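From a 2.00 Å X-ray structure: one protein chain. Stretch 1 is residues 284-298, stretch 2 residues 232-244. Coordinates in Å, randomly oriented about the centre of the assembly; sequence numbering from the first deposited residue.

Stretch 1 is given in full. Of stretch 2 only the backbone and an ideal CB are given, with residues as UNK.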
ATOM      1  N   ASP A 284     -21.455 -15.946   5.915  1.00 21.13           N
ATOM      2  CA  ASP A 284     -20.982 -16.696   7.077  1.00 19.99           C
ATOM      3  C   ASP A 284     -19.705 -16.079   7.641  1.00 23.81           C
ATOM      4  O   ASP A 284     -19.521 -15.984   8.852  1.00 22.11           O
ATOM      5  CB  ASP A 284     -20.689 -18.132   6.683  1.00 19.81           C
ATOM      6  CG  ASP A 284     -21.952 -18.909   6.319  1.00 28.88           C
ATOM      7  OD1 ASP A 284     -23.057 -18.396   6.586  1.00 27.53           O
ATOM      8  OD2 ASP A 284     -21.829 -20.020   5.764  1.00 24.21           O
ATOM      9  N   TRP A 285     -18.815 -15.680   6.740  1.00 18.37           N
ATOM     10  CA  TRP A 285     -17.544 -15.077   7.122  1.00 19.32           C
ATOM     11  C   TRP A 285     -17.785 -13.796   7.938  1.00 19.84           C
ATOM     12  O   TRP A 285     -17.168 -13.573   8.985  1.00 20.07           O
ATOM     13  CB  TRP A 285     -16.772 -14.792   5.837  1.00 16.86           C
ATOM     14  CG  TRP A 285     -15.383 -14.283   5.962  1.00 19.05           C
ATOM     15  CD1 TRP A 285     -14.604 -14.233   7.081  1.00 23.72           C
ATOM     16  CD2 TRP A 285     -14.594 -13.754   4.891  1.00 18.45           C
ATOM     17  NE1 TRP A 285     -13.368 -13.698   6.771  1.00 21.31           N
ATOM     18  CE2 TRP A 285     -13.340 -13.397   5.433  1.00 19.50           C
ATOM     19  CE3 TRP A 285     -14.830 -13.548   3.525  1.00 18.48           C
ATOM     20  CZ2 TRP A 285     -12.318 -12.840   4.655  1.00 20.15           C
ATOM     21  CZ3 TRP A 285     -13.821 -12.990   2.754  1.00 23.54           C
ATOM     22  CH2 TRP A 285     -12.576 -12.637   3.325  1.00 22.49           C
ATOM     23  N   GLU A 286     -18.705 -12.960   7.476  1.00 17.34           N
ATOM     24  CA  GLU A 286     -19.067 -11.774   8.238  1.00 20.19           C
ATOM     25  C   GLU A 286     -19.796 -12.116   9.542  1.00 19.09           C
ATOM     26  O   GLU A 286     -19.536 -11.521  10.591  1.00 17.67           O
ATOM     27  CB  GLU A 286     -19.889 -10.822   7.366  1.00 20.68           C
ATOM     28  CG  GLU A 286     -19.064 -10.266   6.201  1.00 19.50           C
ATOM     29  CD  GLU A 286     -19.815  -9.236   5.388  1.00 23.76           C
ATOM     30  OE1 GLU A 286     -20.924  -8.840   5.806  1.00 21.70           O
ATOM     31  OE2 GLU A 286     -19.301  -8.829   4.327  1.00 19.62           O
ATOM     32  N   HIS A 287     -20.705 -13.084   9.490  1.00 21.16           N
ATOM     33  CA  HIS A 287     -21.497 -13.397  10.678  1.00 18.26           C
ATOM     34  C   HIS A 287     -20.639 -13.979  11.806  1.00 20.77           C
ATOM     35  O   HIS A 287     -20.995 -13.894  12.972  1.00 19.49           O
ATOM     36  CB  HIS A 287     -22.653 -14.352  10.337  1.00 23.14           C
ATOM     37  CG  HIS A 287     -23.505 -14.693  11.521  1.00 30.57           C
ATOM     38  ND1 HIS A 287     -23.510 -15.942  12.103  1.00 38.78           N
ATOM     39  CD2 HIS A 287     -24.346 -13.931  12.259  1.00 35.50           C
ATOM     40  CE1 HIS A 287     -24.334 -15.941  13.137  1.00 35.73           C
ATOM     41  NE2 HIS A 287     -24.854 -14.733  13.252  1.00 36.75           N
ATOM     42  N   ALA A 288     -19.500 -14.565  11.456  1.00 21.20           N
ATOM     43  CA  ALA A 288     -18.588 -15.091  12.458  1.00 23.51           C
ATOM     44  C   ALA A 288     -18.007 -14.021  13.400  1.00 19.11           C
ATOM     45  O   ALA A 288     -17.450 -14.365  14.445  1.00 19.03           O
ATOM     46  CB  ALA A 288     -17.462 -15.881  11.784  1.00 24.27           C
ATOM     47  N   THR A 289     -18.134 -12.738  13.042  1.00 17.57           N
ATOM     48  CA  THR A 289     -17.668 -11.660  13.924  1.00 15.81           C
ATOM     49  C   THR A 289     -18.691 -11.314  15.004  1.00 22.21           C
ATOM     50  O   THR A 289     -18.432 -10.475  15.871  1.00 19.92           O
ATOM     51  CB  THR A 289     -17.318 -10.333  13.164  1.00 21.83           C
ATOM     52  OG1 THR A 289     -18.492  -9.786  12.554  1.00 21.87           O
ATOM     53  CG2 THR A 289     -16.242 -10.556  12.106  1.00 21.87           C
ATOM     54  N   ALA A 290     -19.848 -11.961  14.952  1.00 22.80           N
ATOM     55  CA  ALA A 290     -20.951 -11.631  15.860  1.00 24.91           C
ATOM     56  C   ALA A 290     -20.588 -11.537  17.356  1.00 23.75           C
ATOM     57  O   ALA A 290     -21.079 -10.652  18.042  1.00 24.41           O
ATOM     58  CB  ALA A 290     -22.139 -12.579  15.634  1.00 25.10           C
ATOM     59  N   PRO A 291     -19.719 -12.430  17.862  1.00 22.65           N
ATOM     60  CA  PRO A 291     -19.354 -12.296  19.280  1.00 24.07           C
ATOM     61  C   PRO A 291     -18.738 -10.938  19.629  1.00 28.04           C
ATOM     62  O   PRO A 291     -18.979 -10.429  20.723  1.00 25.67           O
ATOM     63  CB  PRO A 291     -18.336 -13.421  19.488  1.00 19.25           C
ATOM     64  CG  PRO A 291     -18.718 -14.452  18.455  1.00 21.86           C
ATOM     65  CD  PRO A 291     -19.150 -13.651  17.260  1.00 23.16           C
ATOM     66  N   ALA A 292     -17.955 -10.354  18.726  1.00 23.63           N
ATOM     67  CA  ALA A 292     -17.362  -9.051  18.999  1.00 19.51           C
ATOM     68  C   ALA A 292     -18.423  -7.955  19.080  1.00 20.65           C
ATOM     69  O   ALA A 292     -18.449  -7.162  20.016  1.00 21.80           O
ATOM     70  CB  ALA A 292     -16.330  -8.698  17.942  1.00 14.28           C
ATOM     71  N   SER A 293     -19.302  -7.900  18.090  1.00 20.84           N
ATOM     72  CA  SER A 293     -20.298  -6.840  18.080  1.00 20.80           C
ATOM     73  C   SER A 293     -21.342  -7.081  19.171  1.00 25.29           C
ATOM     74  O   SER A 293     -21.852  -6.131  19.759  1.00 22.34           O
ATOM     75  CB  SER A 293     -20.936  -6.695  16.695  1.00 21.75           C
ATOM     76  OG  SER A 293     -21.360  -7.958  16.214  1.00 21.65           O
ATOM     77  N   ASP A 294     -21.640  -8.344  19.464  1.00 26.16           N
ATOM     78  CA  ASP A 294     -22.551  -8.648  20.570  1.00 31.18           C
ATOM     79  C   ASP A 294     -22.001  -8.093  21.878  1.00 33.58           C
ATOM     80  O   ASP A 294     -22.762  -7.689  22.758  1.00 31.24           O
ATOM     81  CB  ASP A 294     -22.784 -10.148  20.718  1.00 29.89           C
ATOM     82  CG  ASP A 294     -23.637 -10.718  19.604  1.00 33.01           C
ATOM     83  OD1 ASP A 294     -24.301  -9.932  18.894  1.00 36.04           O
ATOM     84  OD2 ASP A 294     -23.646 -11.957  19.443  1.00 36.58           O
ATOM     85  N   ALA A 295     -20.678  -8.070  22.005  1.00 27.33           N
ATOM     86  CA  ALA A 295     -20.063  -7.582  23.234  1.00 20.98           C
ATOM     87  C   ALA A 295     -19.895  -6.073  23.198  1.00 25.52           C
ATOM     88  O   ALA A 295     -19.188  -5.502  24.036  1.00 27.45           O
ATOM     89  CB  ALA A 295     -18.717  -8.259  23.478  1.00 19.19           C
ATOM     90  N   GLY A 296     -20.535  -5.430  22.226  1.00 22.15           N
ATOM     91  CA  GLY A 296     -20.511  -3.977  22.136  1.00 23.76           C
ATOM     92  C   GLY A 296     -19.282  -3.362  21.481  1.00 25.38           C
ATOM     93  O   GLY A 296     -19.112  -2.140  21.515  1.00 25.99           O
ATOM     94  N   LYS A 297     -18.416  -4.186  20.894  1.00 20.73           N
ATOM     95  CA  LYS A 297     -17.223  -3.651  20.223  1.00 21.32           C
ATOM     96  C   LYS A 297     -17.562  -3.150  18.828  1.00 21.69           C
ATOM     97  O   LYS A 297     -18.548  -3.578  18.229  1.00 23.33           O
ATOM     98  CB  LYS A 297     -16.105  -4.698  20.132  1.00 18.73           C
ATOM     99  CG  LYS A 297     -15.261  -4.790  21.393  1.00 22.78           C
ATOM    100  CD  LYS A 297     -15.897  -5.691  22.426  1.00 28.12           C
ATOM    101  CE  LYS A 297     -15.354  -5.394  23.819  1.00 30.26           C
ATOM    102  NZ  LYS A 297     -13.904  -5.660  23.917  1.00 27.53           N
ATOM    103  N   ARG A 298     -16.734  -2.252  18.300  1.00 20.17           N
ATOM    104  CA  ARG A 298     -16.966  -1.750  16.952  1.00 21.45           C
ATOM    105  C   ARG A 298     -16.473  -2.769  15.920  1.00 19.44           C
ATOM    106  O   ARG A 298     -15.328  -3.208  15.981  1.00 18.25           O
ATOM    107  CB  ARG A 298     -16.286  -0.388  16.753  1.00 20.18           C
ATOM    108  CG  ARG A 298     -16.594   0.264  15.400  1.00 18.56           C
ATOM    109  CD  ARG A 298     -16.167   1.734  15.355  1.00 18.36           C
ATOM    110  NE  ARG A 298     -14.742   1.933  15.622  1.00 18.75           N
ATOM    111  CZ  ARG A 298     -13.787   1.897  14.698  1.00 19.44           C
ATOM    112  NH1 ARG A 298     -14.084   1.662  13.420  1.00 14.84           N
ATOM    113  NH2 ARG A 298     -12.525   2.096  15.054  1.00 16.87           N
ATOM    114  N   UNK A 232     -11.814 -19.602  12.328  1.00 16.61           N
ATOM    115  CA  UNK A 232     -10.784 -18.726  12.899  1.00 19.01           C
ATOM    116  C   UNK A 232     -11.308 -17.310  13.167  1.00 19.86           C
ATOM    117  O   UNK A 232     -10.879 -16.663  14.134  1.00 20.87           O
ATOM    118  CB  UNK A 232      -9.579 -18.659  11.959  1.00 19.01           C
ATOM    119  N   UNK A 233     -12.212 -16.835  12.315  1.00 16.12           N
ATOM    120  CA  UNK A 233     -12.771 -15.495  12.465  1.00 16.47           C
ATOM    121  C   UNK A 233     -13.589 -15.411  13.744  1.00 17.47           C
ATOM    122  O   UNK A 233     -13.544 -14.410  14.454  1.00 18.44           O
ATOM    123  CB  UNK A 233     -13.632 -15.127  11.255  1.00 16.47           C
ATOM    124  N   UNK A 234     -14.321 -16.482  14.044  1.00 19.66           N
ATOM    125  CA  UNK A 234     -15.150 -16.525  15.236  1.00 20.02           C
ATOM    126  C   UNK A 234     -14.303 -16.562  16.503  1.00 17.23           C
ATOM    127  O   UNK A 234     -14.602 -15.872  17.486  1.00 23.17           O
ATOM    128  CB  UNK A 234     -16.080 -17.739  15.189  1.00 20.02           C
ATOM    129  N   UNK A 235     -13.257 -17.380  16.491  1.00 14.56           N
ATOM    130  CA  UNK A 235     -12.410 -17.513  17.665  1.00 16.84           C
ATOM    131  C   UNK A 235     -11.721 -16.187  17.962  1.00 15.94           C
ATOM    132  O   UNK A 235     -11.591 -15.784  19.116  1.00 19.89           O
ATOM    133  CB  UNK A 235     -11.377 -18.624  17.465  1.00 16.84           C
ATOM    134  N   UNK A 236     -11.310 -15.487  16.915  1.00 14.15           N
ATOM    135  CA  UNK A 236     -10.700 -14.171  17.102  1.00 18.21           C
ATOM    136  C   UNK A 236     -11.747 -13.189  17.659  1.00 17.44           C
ATOM    137  O   UNK A 236     -11.465 -12.397  18.561  1.00 18.52           O
ATOM    138  CB  UNK A 236     -10.120 -13.654  15.784  1.00 18.21           C
ATOM    139  N   UNK A 237     -12.952 -13.233  17.109  1.00 19.60           N
ATOM    140  CA  UNK A 237     -14.023 -12.349  17.576  1.00 18.19           C
ATOM    141  C   UNK A 237     -14.303 -12.564  19.061  1.00 16.75           C
ATOM    142  O   UNK A 237     -14.552 -11.612  19.801  1.00 15.98           O
ATOM    143  CB  UNK A 237     -15.298 -12.580  16.763  1.00 18.19           C
ATOM    144  N   UNK A 238     -14.241 -13.814  19.501  1.00 17.36           N
ATOM    145  CA  UNK A 238     -14.425 -14.110  20.915  1.00 18.34           C
ATOM    146  C   UNK A 238     -13.345 -13.462  21.761  1.00 20.67           C
ATOM    147  O   UNK A 238     -13.632 -12.916  22.824  1.00 19.31           O
ATOM    148  CB  UNK A 238     -14.434 -15.622  21.146  1.00 18.34           C
ATOM    149  N   UNK A 239     -12.097 -13.526  21.297  1.00 19.29           N
ATOM    150  CA  UNK A 239     -11.014 -12.889  22.027  1.00 22.33           C
ATOM    151  C   UNK A 239     -11.238 -11.382  22.076  1.00 22.03           C
ATOM    152  O   UNK A 239     -10.974 -10.739  23.092  1.00 19.40           O
ATOM    153  CB  UNK A 239      -9.664 -13.214  21.385  1.00 22.33           C
ATOM    154  N   UNK A 240     -11.738 -10.819  20.981  1.00 20.18           N
ATOM    155  CA  UNK A 240     -12.040  -9.399  20.966  1.00 20.94           C
ATOM    156  C   UNK A 240     -13.107  -9.125  22.026  1.00 20.58           C
ATOM    157  O   UNK A 240     -12.982  -8.205  22.831  1.00 22.54           O
ATOM    158  CB  UNK A 240     -12.504  -8.946  19.580  1.00 20.94           C
ATOM    159  N   UNK A 241     -14.148  -9.949  22.032  1.00 24.09           N
ATOM    160  CA  UNK A 241     -15.214  -9.813  23.014  1.00 27.01           C
ATOM    161  C   UNK A 241     -14.649  -9.830  24.433  1.00 28.68           C
ATOM    162  O   UNK A 241     -15.058  -9.040  25.276  1.00 29.56           O
ATOM    163  CB  UNK A 241     -16.245 -10.929  22.839  1.00 27.01           C
ATOM    164  N   UNK A 242     -13.694 -10.718  24.688  1.00 27.90           N
ATOM    165  CA  UNK A 242     -13.196 -10.918  26.047  1.00 27.66           C
ATOM    166  C   UNK A 242     -12.206  -9.851  26.499  1.00 28.63           C
ATOM    167  O   UNK A 242     -11.944  -9.709  27.694  1.00 28.04           O
ATOM    168  CB  UNK A 242     -12.535 -12.294  26.152  1.00 27.66           C
ATOM    169  N   UNK A 243     -11.654  -9.103  25.547  1.00 24.98           N
ATOM    170  CA  UNK A 243     -10.630  -8.110  25.863  1.00 28.64           C
ATOM    171  C   UNK A 243     -11.263  -6.808  26.339  1.00 33.38           C
ATOM    172  O   UNK A 243     -12.266  -6.366  25.793  1.00 39.90           O
ATOM    173  CB  UNK A 243      -9.743  -7.850  24.644  1.00 28.64           C
ATOM    174  N   UNK A 244     -10.683  -6.196  27.362  1.00 27.15           N
ATOM    175  CA  UNK A 244     -11.169  -4.896  27.813  1.00 34.01           C
ATOM    176  C   UNK A 244     -10.538  -3.783  26.988  1.00 34.09           C
ATOM    177  O   UNK A 244     -11.162  -2.750  26.746  1.00 40.17           O
ATOM    178  CB  UNK A 244     -10.870  -4.693  29.300  1.00 34.01           C
TER

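Position 232 opens the visible helix with its CA-to-CB bond sideways and nothing of stretch 1 within 5.5 Å of its ideal CB. Stretch 1 sets no preference there; the deposited residue is Pro232, which makes no contact across.

Position 233 points toward stretch 1. Its ideal CB lies 3.9 Å from Ala288 CB and 4.4 Å from Trp285 CD1, with the methyl of Thr289 a little farther off. So shallow a site suits a small or branched side chain, such as alanine, serine, valine or threonine. It is Thr233, in the m rotamer. Its CG2 packs 3.8 Å from Ala288 CB and 3.8 Å from Thr289 CG2, while OG1 sits at the edge of the Trp285 ring, 3.6 Å from CD1, and is hydrogen-bonded elsewhere in the structure.

At 234 the bond runs sideways, and the backbone itself meets stretch 1: the ideal CB is 3.7 Å from Ala288 O. Any chain that can leave along the flank would serve, long and polar ones included. Lys234 does this, all its chi angles t and its end leading away. Its CA makes a CA-H...O contact with Ala288 O at 3.3 Å, and its CG passes 4.3 Å from Pro291 CG.

Positions 235 and 236 have nothing of stretch 1 near their ideal CB atoms, so many residues would do; they are Phe235 and Leu236.

Position 237 is a tight one. The ideal CB points toward stretch 1 and already stands 3.6 Å from Ala288 O, 3.8 Å from Thr289 CA and 4.0 Å from Ala292 N. With backbone this near, alanine is the natural choice and glycine or serine are conceivable. Ala237 places its CB 4.1 Å from Pro291 CD and 4.2 Å from Ala292 CB. The helix beginning at 290 runs at only 19° to this one, with axes 7.3 Å apart at closest approach.

Position 238 points away, with Pro291 the one residue of stretch 1 nearby, its CB 4.8 Å from the ideal CB, so a flexible polar chain fits. Glu238 lays its CG 4.0 Å from Pro291 CB. Position 239 is out of reach and holds Leu239.

At 240 the bond points toward Ala292 CB, 4.2 Å from the ideal CB, with the Lys297 aliphatic chain beyond; a mid-sized apolar residue is invited. Val240 answers with CG1 3.9 Å from both Ala292 CB and Lys297 CG. Its carbonyl is used too: Lys297 NZ donates to Val240 O at 2.9 Å.

Position 241 is sideways but crowded, its ideal CB 3.5 Å from Pro291 O and 3.7 Å from Ala295 CB. Small is again the rule, and Ala241 packs its methyl on that of Ala295.

Position 242 points away; Glu242 makes no contact. At 243 the chain leaves helical angles and turns a carbonyl to the lysine, a backbone role open to many residues: Ser243 O accepts from Lys297 NZ at 2.6 Å. Position 244 points away and is Thr244.

Stretch 2, residues 232-244: PTKFLAELVAEST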
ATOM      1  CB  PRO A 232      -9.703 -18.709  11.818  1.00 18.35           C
ATOM      2  CG  PRO A 232      -9.888 -20.020  11.069  1.00 16.71           C
ATOM      3  CD  PRO A 232     -11.364 -20.277  11.093  1.00 16.80           C
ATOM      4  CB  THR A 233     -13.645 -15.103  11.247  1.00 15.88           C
ATOM      5  OG1 THR A 233     -12.814 -14.963  10.082  1.00 15.20           O
ATOM      6  CG2 THR A 233     -14.342 -13.802  11.500  1.00 13.00           C
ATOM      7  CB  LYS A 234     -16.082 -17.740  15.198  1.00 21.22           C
ATOM      8  CG  LYS A 234     -17.099 -17.775  16.320  1.00 24.51           C
ATOM      9  CD  LYS A 234     -17.933 -19.050  16.243  1.00 35.65           C
ATOM     10  CE  LYS A 234     -18.829 -19.200  17.457  1.00 45.30           C
ATOM     11  NZ  LYS A 234     -19.588 -20.483  17.410  1.00 50.58           N
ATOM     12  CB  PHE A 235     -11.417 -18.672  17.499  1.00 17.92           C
ATOM     13  CG  PHE A 235     -12.088 -20.022  17.309  1.00 23.95           C
ATOM     14  CD1 PHE A 235     -13.406 -20.213  17.701  1.00 25.82           C
ATOM     15  CD2 PHE A 235     -11.403 -21.089  16.739  1.00 19.36           C
ATOM     16  CE1 PHE A 235     -14.032 -21.451  17.537  1.00 29.55           C
ATOM     17  CE2 PHE A 235     -12.016 -22.326  16.575  1.00 24.65           C
ATOM     18  CZ  PHE A 235     -13.336 -22.505  16.973  1.00 24.20           C
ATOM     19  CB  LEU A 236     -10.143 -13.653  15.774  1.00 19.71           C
ATOM     20  CG  LEU A 236      -8.639 -13.624  15.456  1.00 26.05           C
ATOM     21  CD1 LEU A 236      -7.714 -13.924  16.658  1.00 21.14           C
ATOM     22  CD2 LEU A 236      -8.359 -14.531  14.306  1.00 23.83           C
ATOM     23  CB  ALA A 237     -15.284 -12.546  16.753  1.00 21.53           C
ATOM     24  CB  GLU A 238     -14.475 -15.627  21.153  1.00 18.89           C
ATOM     25  CG  GLU A 238     -15.737 -16.255  20.568  1.00 21.11           C
ATOM     26  CD  GLU A 238     -15.770 -17.769  20.657  1.00 28.92           C
ATOM     27  OE1 GLU A 238     -14.773 -18.371  21.102  1.00 28.68           O
ATOM     28  OE2 GLU A 238     -16.797 -18.358  20.267  1.00 29.67           O
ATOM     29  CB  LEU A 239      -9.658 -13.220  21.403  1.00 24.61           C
ATOM     30  CG  LEU A 239      -9.208 -14.681  21.499  1.00 21.71           C
ATOM     31  CD1 LEU A 239      -7.852 -14.864  20.819  1.00 21.92           C
ATOM     32  CD2 LEU A 239      -9.160 -15.153  22.957  1.00 20.22           C
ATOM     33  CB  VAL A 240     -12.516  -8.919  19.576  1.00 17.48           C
ATOM     34  CG1 VAL A 240     -13.037  -7.493  19.655  1.00 19.06           C
ATOM     35  CG2 VAL A 240     -11.384  -9.015  18.567  1.00 17.31           C
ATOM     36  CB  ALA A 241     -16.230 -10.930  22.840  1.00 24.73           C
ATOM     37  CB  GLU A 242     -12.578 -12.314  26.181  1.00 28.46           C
ATOM     38  CG  GLU A 242     -13.565 -13.427  25.848  1.00 35.12           C
ATOM     39  CD  GLU A 242     -12.885 -14.753  25.517  1.00 39.35           C
ATOM     40  OE1 GLU A 242     -11.675 -14.911  25.817  1.00 36.33           O
ATOM     41  OE2 GLU A 242     -13.571 -15.636  24.953  1.00 41.20           O
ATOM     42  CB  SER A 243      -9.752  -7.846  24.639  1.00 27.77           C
ATOM     43  OG  SER A 243      -8.881  -6.749  24.858  1.00 27.54           O
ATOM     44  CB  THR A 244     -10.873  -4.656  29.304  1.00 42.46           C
ATOM     45  OG1 THR A 244      -9.582  -5.189  29.627  1.00 48.76           O
ATOM     46  CG2 THR A 244     -11.924  -5.340  30.162  1.00 43.26           C
TER
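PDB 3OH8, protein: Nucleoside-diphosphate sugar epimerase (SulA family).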